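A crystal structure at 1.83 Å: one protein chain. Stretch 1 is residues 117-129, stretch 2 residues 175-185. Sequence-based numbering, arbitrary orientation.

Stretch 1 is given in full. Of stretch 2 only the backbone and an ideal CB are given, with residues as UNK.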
ATOM      1  N   ALA D 117     -35.441   7.767   8.954  1.00 12.31           N
ATOM      2  CA  ALA D 117     -34.298   7.162   9.628  1.00 11.33           C
ATOM      3  C   ALA D 117     -34.502   5.653   9.698  1.00 12.95           C
ATOM      4  O   ALA D 117     -35.635   5.169   9.744  1.00 12.12           O
ATOM      5  CB  ALA D 117     -34.152   7.736  11.033  1.00 11.52           C
ATOM      6  N   PRO D 118     -33.406   4.885   9.703  1.00 12.83           N
ATOM      7  CA  PRO D 118     -33.536   3.430   9.767  1.00 12.33           C
ATOM      8  C   PRO D 118     -33.800   2.934  11.186  1.00 13.47           C
ATOM      9  O   PRO D 118     -33.264   3.475  12.149  1.00 14.64           O
ATOM     10  CB  PRO D 118     -32.187   2.950   9.247  1.00 11.44           C
ATOM     11  CG  PRO D 118     -31.247   3.974   9.833  1.00 12.41           C
ATOM     12  CD  PRO D 118     -31.988   5.289   9.616  1.00 11.67           C
ATOM     13  N   TYR D 119     -34.654   1.923  11.302  1.00 13.46           N
ATOM     14  CA  TYR D 119     -34.942   1.290  12.585  1.00 12.04           C
ATOM     15  C   TYR D 119     -34.287  -0.069  12.372  1.00 12.34           C
ATOM     16  O   TYR D 119     -34.844  -0.935  11.702  1.00 12.96           O
ATOM     17  CB  TYR D 119     -36.451   1.115  12.804  1.00 12.94           C
ATOM     18  CG  TYR D 119     -36.774   0.351  14.073  1.00 12.23           C
ATOM     19  CD1 TYR D 119     -36.731   0.976  15.320  1.00 14.81           C
ATOM     20  CD2 TYR D 119     -37.068  -1.014  14.030  1.00 12.62           C
ATOM     21  CE1 TYR D 119     -36.972   0.258  16.498  1.00 15.66           C
ATOM     22  CE2 TYR D 119     -37.307  -1.740  15.198  1.00 12.58           C
ATOM     23  CZ  TYR D 119     -37.259  -1.099  16.427  1.00 14.71           C
ATOM     24  OH  TYR D 119     -37.501  -1.814  17.577  1.00 14.19           O
ATOM     25  N   GLY D 120     -33.097  -0.259  12.927  1.00 13.60           N
ATOM     26  CA  GLY D 120     -32.396  -1.504  12.691  1.00 14.20           C
ATOM     27  C   GLY D 120     -31.632  -1.320  11.385  1.00 15.21           C
ATOM     28  O   GLY D 120     -31.565  -0.199  10.865  1.00 14.06           O
ATOM     29  N   GLY D 121     -31.085  -2.402  10.837  1.00 16.05           N
ATOM     30  CA  GLY D 121     -30.306  -2.303   9.611  1.00 16.00           C
ATOM     31  C   GLY D 121     -31.043  -2.216   8.285  1.00 15.02           C
ATOM     32  O   GLY D 121     -30.908  -3.099   7.438  1.00 16.28           O
ATOM     33  N   THR D 122     -31.815  -1.152   8.087  1.00 13.95           N
ATOM     34  CA  THR D 122     -32.552  -0.979   6.840  1.00 13.27           C
ATOM     35  C   THR D 122     -31.906   0.100   5.971  1.00 13.64           C
ATOM     36  O   THR D 122     -30.770   0.506   6.219  1.00 14.45           O
ATOM     37  CB  THR D 122     -34.023  -0.596   7.108  1.00 13.52           C
ATOM     38  OG1 THR D 122     -34.072   0.629   7.848  1.00 12.94           O
ATOM     39  CG2 THR D 122     -34.723  -1.699   7.906  1.00 11.88           C
ATOM     40  N   LEU D 123     -32.631   0.562   4.957  1.00 12.12           N
ATOM     41  CA  LEU D 123     -32.117   1.585   4.047  1.00 14.95           C
ATOM     42  C   LEU D 123     -30.844   1.125   3.348  1.00 16.10           C
ATOM     43  O   LEU D 123     -29.911   1.906   3.139  1.00 16.41           O
ATOM     44  CB  LEU D 123     -31.854   2.902   4.790  1.00 14.02           C
ATOM     45  CG  LEU D 123     -33.095   3.609   5.341  1.00 12.98           C
ATOM     46  CD1 LEU D 123     -32.684   4.900   6.030  1.00 11.53           C
ATOM     47  CD2 LEU D 123     -34.075   3.898   4.209  1.00 13.51           C
ATOM     48  N   ASN D 124     -30.802  -0.157   3.004  1.00 15.26           N
ATOM     49  CA  ASN D 124     -29.663  -0.711   2.287  1.00 15.97           C
ATOM     50  C   ASN D 124     -30.160  -1.066   0.892  1.00 15.02           C
ATOM     51  O   ASN D 124     -31.256  -0.664   0.498  1.00 14.24           O
ATOM     52  CB  ASN D 124     -29.109  -1.954   2.992  1.00 16.35           C
ATOM     53  CG  ASN D 124     -30.185  -2.951   3.351  1.00 18.78           C
ATOM     54  OD1 ASN D 124     -31.174  -3.104   2.635  1.00 19.29           O
ATOM     55  ND2 ASN D 124     -29.991  -3.652   4.460  1.00 20.74           N
ATOM     56  N   GLU D 125     -29.374  -1.828   0.144  1.00 13.72           N
ATOM     57  CA  GLU D 125     -29.778  -2.171  -1.206  1.00 15.98           C
ATOM     58  C   GLU D 125     -31.050  -3.003  -1.325  1.00 14.91           C
ATOM     59  O   GLU D 125     -31.736  -2.937  -2.342  1.00 15.37           O
ATOM     60  CB  GLU D 125     -28.610  -2.835  -1.937  1.00 20.66           C
ATOM     61  CG  GLU D 125     -27.663  -1.793  -2.531  1.00 27.30           C
ATOM     62  CD  GLU D 125     -26.274  -2.323  -2.801  1.00 31.95           C
ATOM     63  OE1 GLU D 125     -25.508  -2.502  -1.828  1.00 33.60           O
ATOM     64  OE2 GLU D 125     -25.951  -2.559  -3.986  1.00 33.92           O
ATOM     65  N   LEU D 126     -31.388  -3.764  -0.290  1.00 13.41           N
ATOM     66  CA  LEU D 126     -32.605  -4.569  -0.348  1.00 12.67           C
ATOM     67  C   LEU D 126     -33.846  -3.681  -0.248  1.00 13.67           C
ATOM     68  O   LEU D 126     -34.937  -4.083  -0.656  1.00 13.21           O
ATOM     69  CB  LEU D 126     -32.609  -5.619   0.768  1.00 13.77           C
ATOM     70  CG  LEU D 126     -31.492  -6.672   0.678  1.00 15.72           C
ATOM     71  CD1 LEU D 126     -31.550  -7.590   1.887  1.00 16.02           C
ATOM     72  CD2 LEU D 126     -31.638  -7.479  -0.604  1.00 17.49           C
ATOM     73  N   TRP D 127     -33.675  -2.471   0.277  1.00 12.03           N
ATOM     74  CA  TRP D 127     -34.790  -1.540   0.414  1.00 11.92           C
ATOM     75  C   TRP D 127     -34.973  -0.644  -0.803  1.00 13.73           C
ATOM     76  O   TRP D 127     -35.927   0.136  -0.881  1.00 13.22           O
ATOM     77  CB  TRP D 127     -34.621  -0.682   1.673  1.00 11.68           C
ATOM     78  CG  TRP D 127     -35.119  -1.373   2.912  1.00 11.41           C
ATOM     79  CD1 TRP D 127     -34.529  -2.416   3.571  1.00 11.74           C
ATOM     80  CD2 TRP D 127     -36.346  -1.103   3.604  1.00 10.60           C
ATOM     81  NE1 TRP D 127     -35.317  -2.814   4.629  1.00 12.93           N
ATOM     82  CE2 TRP D 127     -36.436  -2.025   4.671  1.00 11.16           C
ATOM     83  CE3 TRP D 127     -37.380  -0.172   3.423  1.00 10.60           C
ATOM     84  CZ2 TRP D 127     -37.522  -2.044   5.558  1.00 11.96           C
ATOM     85  CZ3 TRP D 127     -38.460  -0.191   4.306  1.00 10.64           C
ATOM     86  CH2 TRP D 127     -38.520  -1.122   5.358  1.00  9.26           C
ATOM     87  N   LEU D 128     -34.061  -0.757  -1.761  1.00 11.17           N
ATOM     88  CA  LEU D 128     -34.158   0.047  -2.972  1.00 11.24           C
ATOM     89  C   LEU D 128     -35.193  -0.543  -3.920  1.00  9.52           C
ATOM     90  O   LEU D 128     -35.351  -1.759  -4.009  1.00 10.25           O
ATOM     91  CB  LEU D 128     -32.819   0.085  -3.710  1.00 11.44           C
ATOM     92  CG  LEU D 128     -31.620   0.724  -3.012  1.00 12.00           C
ATOM     93  CD1 LEU D 128     -30.392   0.564  -3.898  1.00 14.15           C
ATOM     94  CD2 LEU D 128     -31.899   2.189  -2.738  1.00 13.26           C
ATOM     95  N   ASP D 129     -35.896   0.334  -4.626  1.00 10.46           N
ATOM     96  CA  ASP D 129     -36.874  -0.094  -5.613  1.00  9.40           C
ATOM     97  C   ASP D 129     -37.925  -1.057  -5.082  1.00  9.95           C
ATOM     98  O   ASP D 129     -38.279  -2.038  -5.739  1.00 11.48           O
ATOM     99  CB  ASP D 129     -36.133  -0.702  -6.807  1.00  9.92           C
ATOM    100  CG  ASP D 129     -35.111   0.258  -7.396  1.00 12.44           C
ATOM    101  OD1 ASP D 129     -35.206   1.464  -7.096  1.00 10.81           O
ATOM    102  OD2 ASP D 129     -34.219  -0.182  -8.154  1.00 12.71           O
ATOM    103  N   UNK D 175     -22.813   2.340  -7.634  1.00 19.51           N
ATOM    104  CA  UNK D 175     -22.366   1.148  -6.919  1.00 20.69           C
ATOM    105  C   UNK D 175     -22.497   1.360  -5.415  1.00 19.61           C
ATOM    106  O   UNK D 175     -22.072   2.388  -4.889  1.00 20.32           O
ATOM    107  CB  UNK D 175     -20.921   0.806  -7.287  1.00 20.69           C
ATOM    108  N   UNK D 176     -23.089   0.388  -4.727  1.00 18.88           N
ATOM    109  CA  UNK D 176     -23.264   0.506  -3.292  1.00 20.12           C
ATOM    110  C   UNK D 176     -21.984   0.223  -2.527  1.00 22.29           C
ATOM    111  O   UNK D 176     -20.967  -0.110  -3.137  1.00 21.05           O
ATOM    112  CB  UNK D 176     -24.368  -0.443  -2.821  1.00 20.12           C
ATOM    113  N   UNK D 177     -22.002   0.330  -1.188  1.00 21.87           N
ATOM    114  CA  UNK D 177     -23.165   0.703  -0.377  1.00 21.83           C
ATOM    115  C   UNK D 177     -23.511   2.181  -0.501  1.00 19.52           C
ATOM    116  O   UNK D 177     -22.692   2.988  -0.945  1.00 19.79           O
ATOM    117  CB  UNK D 177     -22.911   0.360   1.092  1.00 21.83           C
ATOM    118  N   UNK D 178     -24.724   2.534  -0.096  1.00 17.73           N
ATOM    119  CA  UNK D 178     -25.172   3.913  -0.190  1.00 15.76           C
ATOM    120  C   UNK D 178     -25.339   4.590   1.162  1.00 15.72           C
ATOM    121  O   UNK D 178     -25.670   3.946   2.158  1.00 14.99           O
ATOM    122  CB  UNK D 178     -26.497   3.970  -0.953  1.00 15.76           C
ATOM    123  N   UNK D 179     -25.100   5.898   1.181  1.00 14.72           N
ATOM    124  CA  UNK D 179     -25.219   6.699   2.394  1.00 13.82           C
ATOM    125  C   UNK D 179     -26.686   6.733   2.818  1.00 14.95           C
ATOM    126  O   UNK D 179     -27.551   7.134   2.038  1.00 14.26           O
ATOM    127  CB  UNK D 179     -24.679   8.114   2.176  1.00 13.82           C
ATOM    128  N   UNK D 180     -26.964   6.326   4.054  1.00 13.55           N
ATOM    129  CA  UNK D 180     -28.337   6.282   4.554  1.00 14.88           C
ATOM    130  C   UNK D 180     -28.998   7.638   4.783  1.00 14.84           C
ATOM    131  O   UNK D 180     -30.221   7.723   4.892  1.00 15.47           O
ATOM    132  CB  UNK D 180     -28.359   5.501   5.870  1.00 14.88           C
ATOM    133  N   UNK D 181     -28.203   8.699   4.850  1.00 12.55           N
ATOM    134  CA  UNK D 181     -28.757  10.032   5.058  1.00 14.69           C
ATOM    135  C   UNK D 181     -28.939  10.806   3.750  1.00 14.54           C
ATOM    136  O   UNK D 181     -29.957  11.467   3.548  1.00 14.43           O
ATOM    137  CB  UNK D 181     -27.852  10.825   6.003  1.00 14.69           C
ATOM    138  N   UNK D 182     -27.962  10.708   2.851  1.00 16.41           N
ATOM    139  CA  UNK D 182     -28.018  11.456   1.599  1.00 16.26           C
ATOM    140  C   UNK D 182     -28.442  10.723   0.336  1.00 16.42           C
ATOM    141  O   UNK D 182     -28.848  11.359  -0.633  1.00 15.14           O
ATOM    142  CB  UNK D 182     -26.633  12.053   1.343  1.00 16.26           C
ATOM    143  N   UNK D 183     -28.350   9.399   0.324  1.00 14.09           N
ATOM    144  CA  UNK D 183     -28.697   8.681  -0.893  1.00 15.30           C
ATOM    145  C   UNK D 183     -29.947   7.812  -0.852  1.00 15.49           C
ATOM    146  O   UNK D 183     -30.643   7.684  -1.857  1.00 17.56           O
ATOM    147  CB  UNK D 183     -27.513   7.794  -1.283  1.00 15.30           C
ATOM    148  N   UNK D 184     -30.243   7.221   0.298  1.00 13.09           N
ATOM    149  CA  UNK D 184     -31.420   6.365   0.398  1.00 13.16           C
ATOM    150  C   UNK D 184     -32.595   7.145   0.979  1.00 13.43           C
ATOM    151  O   UNK D 184     -33.053   6.868   2.090  1.00 14.56           O
ATOM    152  CB  UNK D 184     -31.120   5.135   1.256  1.00 13.16           C
ATOM    153  N   UNK D 185     -33.078   8.122   0.217  1.00 12.12           N
ATOM    154  CA  UNK D 185     -34.185   8.965   0.651  1.00 13.54           C
ATOM    155  C   UNK D 185     -35.453   8.633  -0.131  1.00 14.01           C
ATOM    156  O   UNK D 185     -35.455   8.607  -1.361  1.00 12.09           O
ATOM    157  CB  UNK D 185     -33.829  10.444   0.484  1.00 13.54           C
TER

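Position 175 opens the stretch with CA-to-CB pointing away from stretch 1 and nothing of it within reach of the CB, so almost any side chain would do, polar ones most naturally. It is Glu175, which makes no contact across.

At position 176 the direction is toward, and the site is already taken: an ideal CB would lie 2.6 Å from OE1 of Glu125, a clash. With Glu125 placed as it is, only a residue without a CB fits. Gly176 is deposited, its CA 4.0 Å from Glu125 OE1, and a water joins the pair, donating to Glu125 OE2 (2.6 Å) and accepting from Gly176 N (2.9 Å).

The peptide bond entering position 177 is cis, which argues strongly for proline; the CB points sideways and asks for little else. Pro177 confirms it, touching Glu125 OE1 at 4.2 Å through its CA.

Position 178 points toward stretch 1, yet its ideal CB has no atom of that stretch within 5.5 Å. A long side chain is needed to reach the CG of Glu125 and the methyls of Leu128; methionine, leucine or an aromatic would all suit. Phe178, chi1 m, spans the gap: its CE1 lies 3.6 Å from Glu125 CG, which sits at the ring edge, and 3.8 Å from Leu128 CD1. Its backbone O is tied by a second water to Leu123 O, the water donating to both at 2.7 and 2.8 Å.

Position 179 points away, and its carbonyl accepts from the amides of 183 and 184, so a small acceptor capable of holding a turn would suit. Asp179 OD2 takes the amide N atoms of 181 and 182, each at 2.8 Å.

Position 180 faces Leu123, its ideal CB 4.4 Å from Leu123 CD1, with Pro118 beyond. A long aliphatic chain fits, and a charge is tolerable if it can pass the apolar surface. Lys180 packs its methylenes: CG lies 3.8 Å from Leu123 O, CD 3.7 Å from Thr122 O, and CE 4.1 Å from Pro118 CG.

Positions 181, 182 and 183 leave stretch 1 alone, and polar residues suit them; they are Glu181, Asp182 and Gln183. Gln183 OE1 accepts from Asp179 N at 2.9 Å, steadying the turn.

Position 184 points toward stretch 1, its ideal CB only 3.9 Å from Leu123 O. That leaves space for a small or branched residue such as valine, alanine or threonine. Thr184 brings CG2 to 3.4 Å from Leu123 O and OG1 to 3.6 Å from Leu123 CB.

Position 185 turns away, leaving the choice open; Ile185 does not touch stretch 1.

Stretch 2 (175-185) EGPFDKEDQTI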
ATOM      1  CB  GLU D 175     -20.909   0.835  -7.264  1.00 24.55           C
ATOM      2  CG  GLU D 175     -20.661   0.640  -8.752  1.00 33.41           C
ATOM      3  CD  GLU D 175     -19.231   0.243  -9.060  1.00 37.74           C
ATOM      4  OE1 GLU D 175     -18.368   0.372  -8.163  1.00 41.67           O
ATOM      5  OE2 GLU D 175     -18.967  -0.189 -10.203  1.00 39.92           O
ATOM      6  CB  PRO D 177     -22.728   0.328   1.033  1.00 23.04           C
ATOM      7  CG  PRO D 177     -21.271   0.649   1.001  1.00 24.47           C
ATOM      8  CD  PRO D 177     -20.839   0.056  -0.325  1.00 23.27           C
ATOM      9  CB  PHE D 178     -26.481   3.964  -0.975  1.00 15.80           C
ATOM     10  CG  PHE D 178     -26.377   3.351  -2.339  1.00 14.85           C
ATOM     11  CD1 PHE D 178     -26.808   2.047  -2.567  1.00 16.71           C
ATOM     12  CD2 PHE D 178     -25.799   4.060  -3.387  1.00 17.12           C
ATOM     13  CE1 PHE D 178     -26.663   1.455  -3.825  1.00 15.03           C
ATOM     14  CE2 PHE D 178     -25.648   3.478  -4.648  1.00 18.02           C
ATOM     15  CZ  PHE D 178     -26.082   2.173  -4.864  1.00 18.32           C
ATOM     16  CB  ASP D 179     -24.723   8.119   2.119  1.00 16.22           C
ATOM     17  CG  ASP D 179     -24.656   8.964   3.368  1.00 18.19           C
ATOM     18  OD1 ASP D 179     -23.535   9.184   3.873  1.00 18.16           O
ATOM     19  OD2 ASP D 179     -25.722   9.397   3.852  1.00 15.50           O
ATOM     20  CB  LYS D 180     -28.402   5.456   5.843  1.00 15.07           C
ATOM     21  CG  LYS D 180     -27.998   3.996   5.650  1.00 16.36           C
ATOM     22  CD  LYS D 180     -28.317   3.151   6.877  1.00 20.44           C
ATOM     23  CE  LYS D 180     -27.559   3.626   8.117  1.00 23.25           C
ATOM     24  NZ  LYS D 180     -26.082   3.468   7.961  1.00 26.79           N
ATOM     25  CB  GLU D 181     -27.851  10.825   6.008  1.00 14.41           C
ATOM     26  CG  GLU D 181     -28.243  12.285   6.234  1.00 15.88           C
ATOM     27  CD  GLU D 181     -29.601  12.449   6.898  1.00 18.10           C
ATOM     28  OE1 GLU D 181     -29.962  11.600   7.742  1.00 15.24           O
ATOM     29  OE2 GLU D 181     -30.299  13.440   6.586  1.00 17.07           O
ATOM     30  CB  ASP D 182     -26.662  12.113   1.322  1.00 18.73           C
ATOM     31  CG  ASP D 182     -26.230  13.045   2.430  1.00 20.64           C
ATOM     32  OD1 ASP D 182     -27.095  13.770   2.957  1.00 22.04           O
ATOM     33  OD2 ASP D 182     -25.025  13.061   2.760  1.00 22.27           O
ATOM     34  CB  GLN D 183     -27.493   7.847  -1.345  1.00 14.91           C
ATOM     35  CG  GLN D 183     -26.237   8.692  -1.577  1.00 14.38           C
ATOM     36  CD  GLN D 183     -25.066   7.881  -2.103  1.00 14.67           C
ATOM     37  OE1 GLN D 183     -24.638   6.909  -1.483  1.00 14.54           O
ATOM     38  NE2 GLN D 183     -24.536   8.286  -3.251  1.00 15.37           N
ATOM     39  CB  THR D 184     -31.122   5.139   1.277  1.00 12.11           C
ATOM     40  OG1 THR D 184     -30.757   5.573   2.588  1.00 13.28           O
ATOM     41  CG2 THR D 184     -29.975   4.332   0.689  1.00 14.38           C
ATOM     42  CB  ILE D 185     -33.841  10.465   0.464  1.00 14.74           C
ATOM     43  CG1 ILE D 185     -32.519  10.782   1.174  1.00 13.32           C
ATOM     44  CG2 ILE D 185     -34.957  11.339   1.031  1.00 11.96           C
ATOM     45  CD1 ILE D 185     -32.003  12.198   0.935  1.00 13.89           C
TER
HETATM   46  O   HOH W   1     -27.132   1.799   2.870  1.00 20.41           O
HETATM   47  O   HOH W   2     -24.254  -2.058  -5.860  1.00 32.11           O
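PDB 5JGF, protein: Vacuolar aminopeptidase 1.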